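Long-range contacts in carbohydrate oxidase (Microdochium nivale, PDB 3RJA), which catalyses the FAD-dependent oxidation of the C1 hydroxyl of mono-, oligo- and polysaccharides to lactones, reducing molecular oxygen to hydrogen peroxide: residues P13-G18 and I40-T45; A203-P208 and L293-S298; K209-F214 and L262-P267. All blocks are in the same frame, centred on the assembly; numbering follows the deposited sequence. Where two conformers were deposited one is given.

Contact 1 (P13-G18 and I40-T45); sequences PIDIPG and IAQTQT. With ABL ((2R,3R,4R,5R)-4,5-dihydroxy-2-(hydroxymethyl)-6-oxopiperidin-3-yl beta-D-glucopyranoside), chain H.
I14 pairs with A41 in a single beta bridge, CA to CA 4.5 Å, the two segments running in opposite directions. Two backbone bonds flank it: Q42 N to P13 O, and D15 N to I40 O at 2.9 Å and 160°. Beyond the bridge a water joins the two backbones, donating to D15 O and accepting from I40 N. Irregular loop 13-18 thus rides on strand 39-42, an outermost strand of a three-stranded parallel sheet in the FAD-binding domain, and builds one of two pockets for the bound lactam disaccharide. In D15, chi1 (-73°) sets CG beside the backbone N, anti to the carbonyl carbon; of the two oxygens, OD2 lies against I40 CG2 at 3.4 Å and OD1 is 2.8 Å from N5 of the ligand. The side chain of Q42 crosses that of D15 at about a right angle, its CB 3.8 Å from D15 OD1. I16 N donates to the lactam oxygen O1A, and T19 OG1 also bonds the ligand. The P13 ring lies against Q42 O, with CB 3.5 Å away, and the same CB is 3.4 Å from ligand O6A.

Contact 2 (A203-P208 and L293-S298); sequences ATFPAP and LNWIES
A capping box opens helix 295-301, and its first helical residue, W295, packs on F205, A207 and P208 as the chain leaves strand 196-206. N294 is the N-cap: E297 N donates to N294 OD1 at 3.0 Å, nearly in line with the side-chain C=O, and N294 N donates back to E297 OE1, meeting it on the anti side of the carboxylate. The same turn is tied to the other segment by W295 N, which donates to P208 O at 3.0 Å, 140° at the hydrogen, so side-chain caps and a distant carbonyl both hold the helix start. CG anti to the backbone N (chi1 -179°) carries the W295 indole out so that A207, P208 and F205 all meet it from one side. F205 makes a T-shaped stack with it, turning its ring edge toward the indole face; the centroid of the six-membered ring is 5.9 Å from that of F205 and the planes stand at 79°. A207 CB touches W295 CB at 3.8 Å. P208 crosses the indole obliquely, its CD 3.5 Å from W295 CE3; the same CD lies in the plane of the F205 ring, at its edge. N120 and A126 add further packing on W295. Over the opposite indole face, offset toward the rim, sits S298 OG, whose hydroxyl donates to W295 O at 2.6 Å on a lone pair in the carbonyl plane.

Contact 3 (K209-F214 and L262-P267); sequences KVLTRF and LYYGTP
T212 OG1 donates to G265 O at 2.8 Å, linking strand 211-217 to the turn that follows strand 258-264. The hydroxyl sits beside the backbone N, anti to the carbonyl carbon (chi1 -62°), and also touches P267 CD at 3.3 Å, while T212 CG2 lies against P267 CA. An alanine here would probably leave G265 O without its hydroxyl partner and open a gap beside P267. The backbones of T212 and Y263 form a hydrogen-bonded antiparallel pair, with Y263 N to T212 O at 2.8 Å and T212 N to Y263 O at 2.9 Å. L211 and Y264 lie side by side on the other face of the sheet, together with R213 and L262. L211 CD2 sits over the centre of the Y264 ring in a CH-pi contact, 3.5 Å from the centroid and 5° off the normal; the phenol OH of Y264 bonds to S149. F214 brings CE2 to 3.3 Å from L262 N, and Y263 N lies in the plane of its ring, at the edge. Flanked also by strand 286-293, strand 211-217 belongs to the eight-stranded antiparallel sheet, consistent with the substrate-domain sheet of this flavin oxidase family.

How the contacts relate
Contact 1 closes first along the chain and stands apart, its centre about 35 Å from contact 2 and about 43 Å from contact 3. It joins an N-terminal loop to the parallel sheet of the FAD-binding domain. Contacts 2 and 3 are neighbours, with centres about 11 Å apart; the chain runs 203-208, 209-214, 262-267, then 293-298, so contact 2 encloses contact 3 in sequence. They meet at L293 N and L211 O, 2.8 Å apart and probably hydrogen-bonded, and where P208 packs on Y264. Together they fasten the end of strand 196-206, from the antiparallel sheet that also holds strands 103-106 and 160-166, to the eight-stranded sheet and helix 295-301, whereas contact 1 serves a separate carbohydrate site.

Contact 1 (P13-G18 and I40-T45)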
# COMPACT_ATOMS: atom_id res chain seq x y z
N PRO A 13 -13.39 -15.94 -19.54
CA PRO A 13 -12.29 -15.68 -20.50
C PRO A 13 -10.94 -16.07 -19.90
O PRO A 13 -10.71 -15.90 -18.69
CB PRO A 13 -12.37 -14.18 -20.77
CG PRO A 13 -13.77 -13.78 -20.32
CD PRO A 13 -14.13 -14.71 -19.20
N ILE A 14 -10.09 -16.67 -20.72
CA ILE A 14 -8.79 -17.10 -20.27
C ILE A 14 -7.73 -16.48 -21.17
O ILE A 14 -8.01 -16.19 -22.30
CB ILE A 14 -8.68 -18.64 -20.21
CG1 ILE A 14 -8.99 -19.30 -21.56
CG2 ILE A 14 -9.59 -19.20 -19.09
CD1 ILE A 14 -8.58 -20.77 -21.65
N ASP A 15 -6.53 -16.25 -20.64
CA ASP A 15 -5.46 -15.76 -21.49
C ASP A 15 -4.79 -16.95 -22.20
O ASP A 15 -4.71 -18.04 -21.65
CB ASP A 15 -4.40 -14.95 -20.71
CG ASP A 15 -4.88 -13.58 -20.27
OD1 ASP A 15 -5.85 -13.02 -20.83
OD2 ASP A 15 -4.25 -13.03 -19.34
N ILE A 16 -4.33 -16.71 -23.41
CA ILE A 16 -3.69 -17.73 -24.24
C ILE A 16 -2.20 -17.46 -24.25
O ILE A 16 -1.78 -16.41 -24.74
CB ILE A 16 -4.20 -17.68 -25.71
CG1 ILE A 16 -5.68 -18.07 -25.77
CG2 ILE A 16 -3.36 -18.59 -26.63
CD1 ILE A 16 -6.03 -19.18 -24.83
N PRO A 17 -1.37 -18.38 -23.70
CA PRO A 17 0.08 -18.10 -23.78
C PRO A 17 0.50 -17.73 -25.20
O PRO A 17 0.05 -18.36 -26.15
CB PRO A 17 0.73 -19.42 -23.34
CG PRO A 17 -0.29 -20.05 -22.46
CD PRO A 17 -1.64 -19.67 -23.01
N GLY A 18 1.31 -16.68 -25.31
CA GLY A 18 1.86 -16.26 -26.59
C GLY A 18 1.14 -15.05 -27.18
O GLY A 18 1.61 -14.49 -28.17
N ILE A 40 -4.53 -18.11 -16.48
CA ILE A 40 -5.00 -16.79 -16.13
C ILE A 40 -6.45 -16.59 -16.60
O ILE A 40 -6.72 -16.60 -17.80
CB ILE A 40 -4.11 -15.69 -16.73
CG1 ILE A 40 -2.62 -15.96 -16.46
CG2 ILE A 40 -4.52 -14.30 -16.18
CD1 ILE A 40 -1.69 -14.84 -17.04
N ALA A 41 -7.36 -16.40 -15.62
CA ALA A 41 -8.77 -16.07 -15.86
C ALA A 41 -8.91 -14.55 -15.87
O ALA A 41 -8.73 -13.89 -14.83
CB ALA A 41 -9.66 -16.65 -14.77
N GLN A 42 -9.20 -13.99 -17.04
CA GLN A 42 -9.29 -12.54 -17.19
C GLN A 42 -10.78 -12.18 -17.04
O GLN A 42 -11.54 -12.16 -18.03
CB GLN A 42 -8.76 -12.10 -18.56
CG GLN A 42 -8.53 -10.59 -18.69
CD GLN A 42 -8.25 -10.17 -20.13
OE1 GLN A 42 -7.09 -10.00 -20.54
NE2 GLN A 42 -9.31 -9.99 -20.89
N THR A 43 -11.20 -11.93 -15.79
CA THR A 43 -12.62 -11.88 -15.47
C THR A 43 -13.28 -10.57 -15.87
O THR A 43 -12.65 -9.52 -15.82
CB THR A 43 -12.87 -12.11 -13.96
OG1 THR A 43 -12.14 -11.14 -13.18
CG2 THR A 43 -12.46 -13.53 -13.55
N GLN A 44 -14.57 -10.63 -16.20
CA GLN A 44 -15.35 -9.44 -16.54
C GLN A 44 -16.47 -9.17 -15.53
O GLN A 44 -16.94 -8.04 -15.40
CB GLN A 44 -15.94 -9.57 -17.97
CG GLN A 44 -14.87 -9.51 -19.07
CD GLN A 44 -14.26 -8.10 -19.26
OE1 GLN A 44 -14.86 -7.09 -18.86
NE2 GLN A 44 -13.07 -8.04 -19.86
N THR A 45 -16.90 -10.19 -14.80
CA THR A 45 -18.04 -10.07 -13.90
C THR A 45 -17.78 -10.80 -12.57
O THR A 45 -16.85 -11.62 -12.47
CB THR A 45 -19.28 -10.76 -14.49
OG1 THR A 45 -19.03 -12.18 -14.56
CG2 THR A 45 -19.64 -10.21 -15.90
C1A ABL H . -6.03 -13.51 -24.34
O1A ABL H . -4.87 -13.86 -24.01
C2A ABL H . -6.43 -13.33 -25.81
O2A ABL H . -5.24 -12.99 -26.52
C3A ABL H . -7.42 -12.16 -25.96
O3A ABL H . -7.85 -12.12 -27.33
C4A ABL H . -8.61 -12.37 -25.07
O1 ABL H . -9.54 -11.28 -25.21
C5A ABL H . -8.06 -12.27 -23.63
N5 ABL H . -6.98 -13.26 -23.42
C6A ABL H . -9.17 -12.60 -22.61
O6A ABL H . -10.03 -13.61 -23.12
C1 ABL H . -10.88 -11.47 -25.74
C2 ABL H . -11.62 -10.12 -25.70
O2 ABL H . -11.70 -9.62 -24.36
C3 ABL H . -13.02 -10.27 -26.27
O3 ABL H . -13.57 -8.97 -26.40
C4 ABL H . -12.99 -11.03 -27.63
O4 ABL H . -14.31 -11.36 -28.04
C5 ABL H . -12.16 -12.31 -27.52
O5 ABL H . -10.85 -11.93 -27.07
C6 ABL H . -12.11 -13.16 -28.81
O6 ABL H . -11.64 -12.49 -29.95
O HOH W 1 -4.01 -18.51 -19.18

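Contact 2 (A203-P208 and L293-S298)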
# COMPACT_ATOMS: atom_id res chain seq x y z
N ALA A 203 -16.97 5.34 0.92
CA ALA A 203 -17.38 6.71 1.26
C ALA A 203 -16.42 7.66 0.58
O ALA A 203 -15.21 7.40 0.57
CB ALA A 203 -17.33 6.95 2.81
N THR A 204 -16.93 8.77 0.04
CA THR A 204 -16.07 9.77 -0.61
C THR A 204 -16.27 11.12 0.10
O THR A 204 -17.24 11.27 0.85
CB THR A 204 -16.39 9.92 -2.11
OG1 THR A 204 -17.71 10.49 -2.28
CG2 THR A 204 -16.31 8.57 -2.81
N PHE A 205 -15.36 12.07 -0.15
CA PHE A 205 -15.54 13.48 0.26
C PHE A 205 -15.51 14.42 -0.96
O PHE A 205 -14.99 14.03 -2.03
CB PHE A 205 -14.50 13.92 1.33
CG PHE A 205 -13.05 13.63 0.97
CD1 PHE A 205 -12.26 14.59 0.32
CD2 PHE A 205 -12.45 12.43 1.37
CE1 PHE A 205 -10.91 14.34 0.02
CE2 PHE A 205 -11.12 12.15 1.09
CZ PHE A 205 -10.34 13.11 0.40
N PRO A 206 -16.08 15.65 -0.83
CA PRO A 206 -16.02 16.60 -1.96
C PRO A 206 -14.55 16.86 -2.30
O PRO A 206 -13.73 17.05 -1.39
CB PRO A 206 -16.70 17.88 -1.42
CG PRO A 206 -17.48 17.44 -0.20
CD PRO A 206 -16.72 16.25 0.36
N ALA A 207 -14.23 16.84 -3.59
CA ALA A 207 -12.87 17.05 -4.06
C ALA A 207 -12.42 18.43 -3.59
O ALA A 207 -13.08 19.40 -3.88
CB ALA A 207 -12.81 16.93 -5.59
N PRO A 208 -11.30 18.52 -2.84
CA PRO A 208 -10.85 19.81 -2.29
C PRO A 208 -10.50 20.79 -3.39
O PRO A 208 -9.94 20.38 -4.42
CB PRO A 208 -9.57 19.46 -1.53
CG PRO A 208 -9.62 18.03 -1.30
CD PRO A 208 -10.53 17.38 -2.29
N LEU A 293 -2.80 24.12 -5.76
CA LEU A 293 -3.37 23.02 -6.55
C LEU A 293 -4.81 22.78 -6.15
O LEU A 293 -5.18 23.00 -4.99
CB LEU A 293 -2.60 21.70 -6.28
CG LEU A 293 -1.10 21.63 -6.59
CD1 LEU A 293 -0.45 20.47 -5.84
CD2 LEU A 293 -0.85 21.50 -8.08
N ASN A 294 -5.61 22.30 -7.10
CA ASN A 294 -6.86 21.66 -6.70
C ASN A 294 -6.65 20.14 -6.58
O ASN A 294 -5.52 19.64 -6.80
CB ASN A 294 -8.02 22.02 -7.65
CG ASN A 294 -7.83 21.47 -9.05
OD1 ASN A 294 -7.13 20.48 -9.26
ND2 ASN A 294 -8.46 22.13 -10.02
N TRP A 295 -7.72 19.43 -6.22
CA TRP A 295 -7.65 17.98 -6.05
C TRP A 295 -7.00 17.24 -7.23
O TRP A 295 -5.98 16.57 -7.05
CB TRP A 295 -9.05 17.38 -5.82
CG TRP A 295 -8.95 15.90 -5.62
CD1 TRP A 295 -9.41 14.93 -6.46
CD2 TRP A 295 -8.31 15.21 -4.53
NE1 TRP A 295 -9.12 13.68 -5.95
CE2 TRP A 295 -8.44 13.83 -4.77
CE3 TRP A 295 -7.66 15.64 -3.37
CZ2 TRP A 295 -7.95 12.85 -3.87
CZ3 TRP A 295 -7.17 14.67 -2.46
CH2 TRP A 295 -7.33 13.29 -2.71
N ILE A 296 -7.60 17.34 -8.42
CA ILE A 296 -7.11 16.52 -9.55
C ILE A 296 -5.67 16.87 -9.92
O ILE A 296 -4.85 16.01 -10.29
CB ILE A 296 -8.10 16.52 -10.77
CG1 ILE A 296 -7.82 15.33 -11.71
CG2 ILE A 296 -8.06 17.85 -11.55
CD1 ILE A 296 -7.92 13.94 -11.05
N GLU A 297 -5.35 18.15 -9.77
CA GLU A 297 -3.99 18.62 -9.98
C GLU A 297 -3.03 18.02 -8.99
O GLU A 297 -1.90 17.68 -9.37
CB GLU A 297 -3.95 20.15 -9.91
CG GLU A 297 -4.55 20.82 -11.16
CD GLU A 297 -4.76 22.32 -11.00
OE1 GLU A 297 -4.72 22.83 -9.84
OE2 GLU A 297 -4.98 22.99 -12.04
N SER A 298 -3.45 17.87 -7.72
CA SER A 298 -2.58 17.25 -6.71
C SER A 298 -2.34 15.78 -7.05
O SER A 298 -1.23 15.27 -6.90
CB SER A 298 -3.15 17.39 -5.28
OG SER A 298 -4.28 16.54 -5.08

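Contact 3 (K209-F214 and L262-P267)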
# COMPACT_ATOMS: atom_id res chain seq x y z
N LYS A 209 -10.82 22.07 -3.17
CA LYS A 209 -10.53 23.11 -4.16
C LYS A 209 -9.20 23.81 -3.87
O LYS A 209 -8.55 24.30 -4.78
CB LYS A 209 -11.66 24.13 -4.17
CG LYS A 209 -12.99 23.60 -4.71
CD LYS A 209 -14.05 24.70 -4.72
CE LYS A 209 -15.39 24.17 -5.23
NZ LYS A 209 -15.26 23.59 -6.60
N VAL A 210 -8.82 23.86 -2.61
CA VAL A 210 -7.66 24.64 -2.18
C VAL A 210 -6.65 23.73 -1.48
O VAL A 210 -6.88 23.24 -0.36
CB VAL A 210 -8.10 25.84 -1.28
CG1 VAL A 210 -6.92 26.66 -0.80
CG2 VAL A 210 -9.07 26.75 -2.02
N LEU A 211 -5.51 23.50 -2.14
CA LEU A 211 -4.44 22.65 -1.61
C LEU A 211 -3.11 23.29 -1.91
O LEU A 211 -2.94 23.97 -2.95
CB LEU A 211 -4.47 21.25 -2.25
CG LEU A 211 -5.70 20.38 -2.00
CD1 LEU A 211 -5.77 19.21 -2.99
CD2 LEU A 211 -5.84 19.90 -0.52
N THR A 212 -2.16 23.07 -1.02
CA THR A 212 -0.82 23.58 -1.22
C THR A 212 0.22 22.44 -1.13
O THR A 212 0.34 21.75 -0.10
CB THR A 212 -0.47 24.65 -0.16
OG1 THR A 212 -1.37 25.74 -0.29
CG2 THR A 212 0.94 25.15 -0.35
N ARG A 213 0.96 22.28 -2.20
CA ARG A 213 2.10 21.40 -2.19
C ARG A 213 3.28 22.17 -1.62
O ARG A 213 3.53 23.31 -2.00
CB ARG A 213 2.45 20.91 -3.58
CG ARG A 213 3.81 20.22 -3.62
CD ARG A 213 3.95 19.40 -4.89
NE ARG A 213 5.20 18.65 -4.80
CZ ARG A 213 5.52 17.62 -5.57
NH1 ARG A 213 4.68 17.18 -6.50
NH2 ARG A 213 6.69 17.01 -5.39
N PHE A 214 4.02 21.53 -0.72
CA PHE A 214 5.15 22.17 -0.11
C PHE A 214 6.34 21.24 -0.04
O PHE A 214 6.20 20.02 -0.22
CB PHE A 214 4.78 22.75 1.27
CG PHE A 214 4.40 21.72 2.29
CD1 PHE A 214 5.38 21.16 3.12
CD2 PHE A 214 3.09 21.33 2.45
CE1 PHE A 214 5.04 20.24 4.12
CE2 PHE A 214 2.73 20.41 3.42
CZ PHE A 214 3.70 19.85 4.26
N LEU A 262 1.72 17.87 1.53
CA LEU A 262 0.48 18.41 1.02
C LEU A 262 -0.31 19.02 2.18
O LEU A 262 -0.54 18.36 3.21
CB LEU A 262 -0.35 17.30 0.35
CG LEU A 262 -1.55 17.84 -0.45
CD1 LEU A 262 -1.09 18.75 -1.60
CD2 LEU A 262 -2.54 16.73 -0.99
N TYR A 263 -0.71 20.27 2.02
CA TYR A 263 -1.45 21.00 3.05
C TYR A 263 -2.86 21.33 2.58
O TYR A 263 -3.05 21.88 1.46
CB TYR A 263 -0.71 22.29 3.45
CG TYR A 263 -1.45 23.07 4.54
CD1 TYR A 263 -1.35 22.67 5.87
CD2 TYR A 263 -2.23 24.18 4.24
CE1 TYR A 263 -2.01 23.34 6.88
CE2 TYR A 263 -2.92 24.88 5.25
CZ TYR A 263 -2.80 24.44 6.58
OH TYR A 263 -3.46 25.09 7.60
N TYR A 264 -3.85 20.98 3.41
CA TYR A 264 -5.24 21.33 3.13
C TYR A 264 -5.50 22.79 3.52
O TYR A 264 -5.83 23.09 4.68
CB TYR A 264 -6.21 20.40 3.86
CG TYR A 264 -6.50 19.14 3.07
CD1 TYR A 264 -5.50 18.17 2.86
CD2 TYR A 264 -7.76 18.93 2.51
CE1 TYR A 264 -5.75 17.00 2.10
CE2 TYR A 264 -8.04 17.78 1.76
CZ TYR A 264 -7.03 16.82 1.56
OH TYR A 264 -7.30 15.70 0.84
N GLY A 265 -5.33 23.68 2.54
CA GLY A 265 -5.47 25.13 2.75
C GLY A 265 -4.45 25.91 1.92
O GLY A 265 -3.81 25.36 1.00
N THR A 266 -4.32 27.20 2.22
CA THR A 266 -3.54 28.13 1.38
C THR A 266 -2.05 28.09 1.73
O THR A 266 -1.67 27.64 2.82
CB THR A 266 -4.04 29.58 1.57
OG1 THR A 266 -3.73 30.00 2.90
CG2 THR A 266 -5.57 29.67 1.32
N PRO A 267 -1.20 28.59 0.81
CA PRO A 267 0.24 28.68 1.12
C PRO A 267 0.58 29.45 2.41
O PRO A 267 1.54 29.10 3.12
CB PRO A 267 0.82 29.39 -0.10
CG PRO A 267 -0.15 29.08 -1.22
CD PRO A 267 -1.50 28.99 -0.59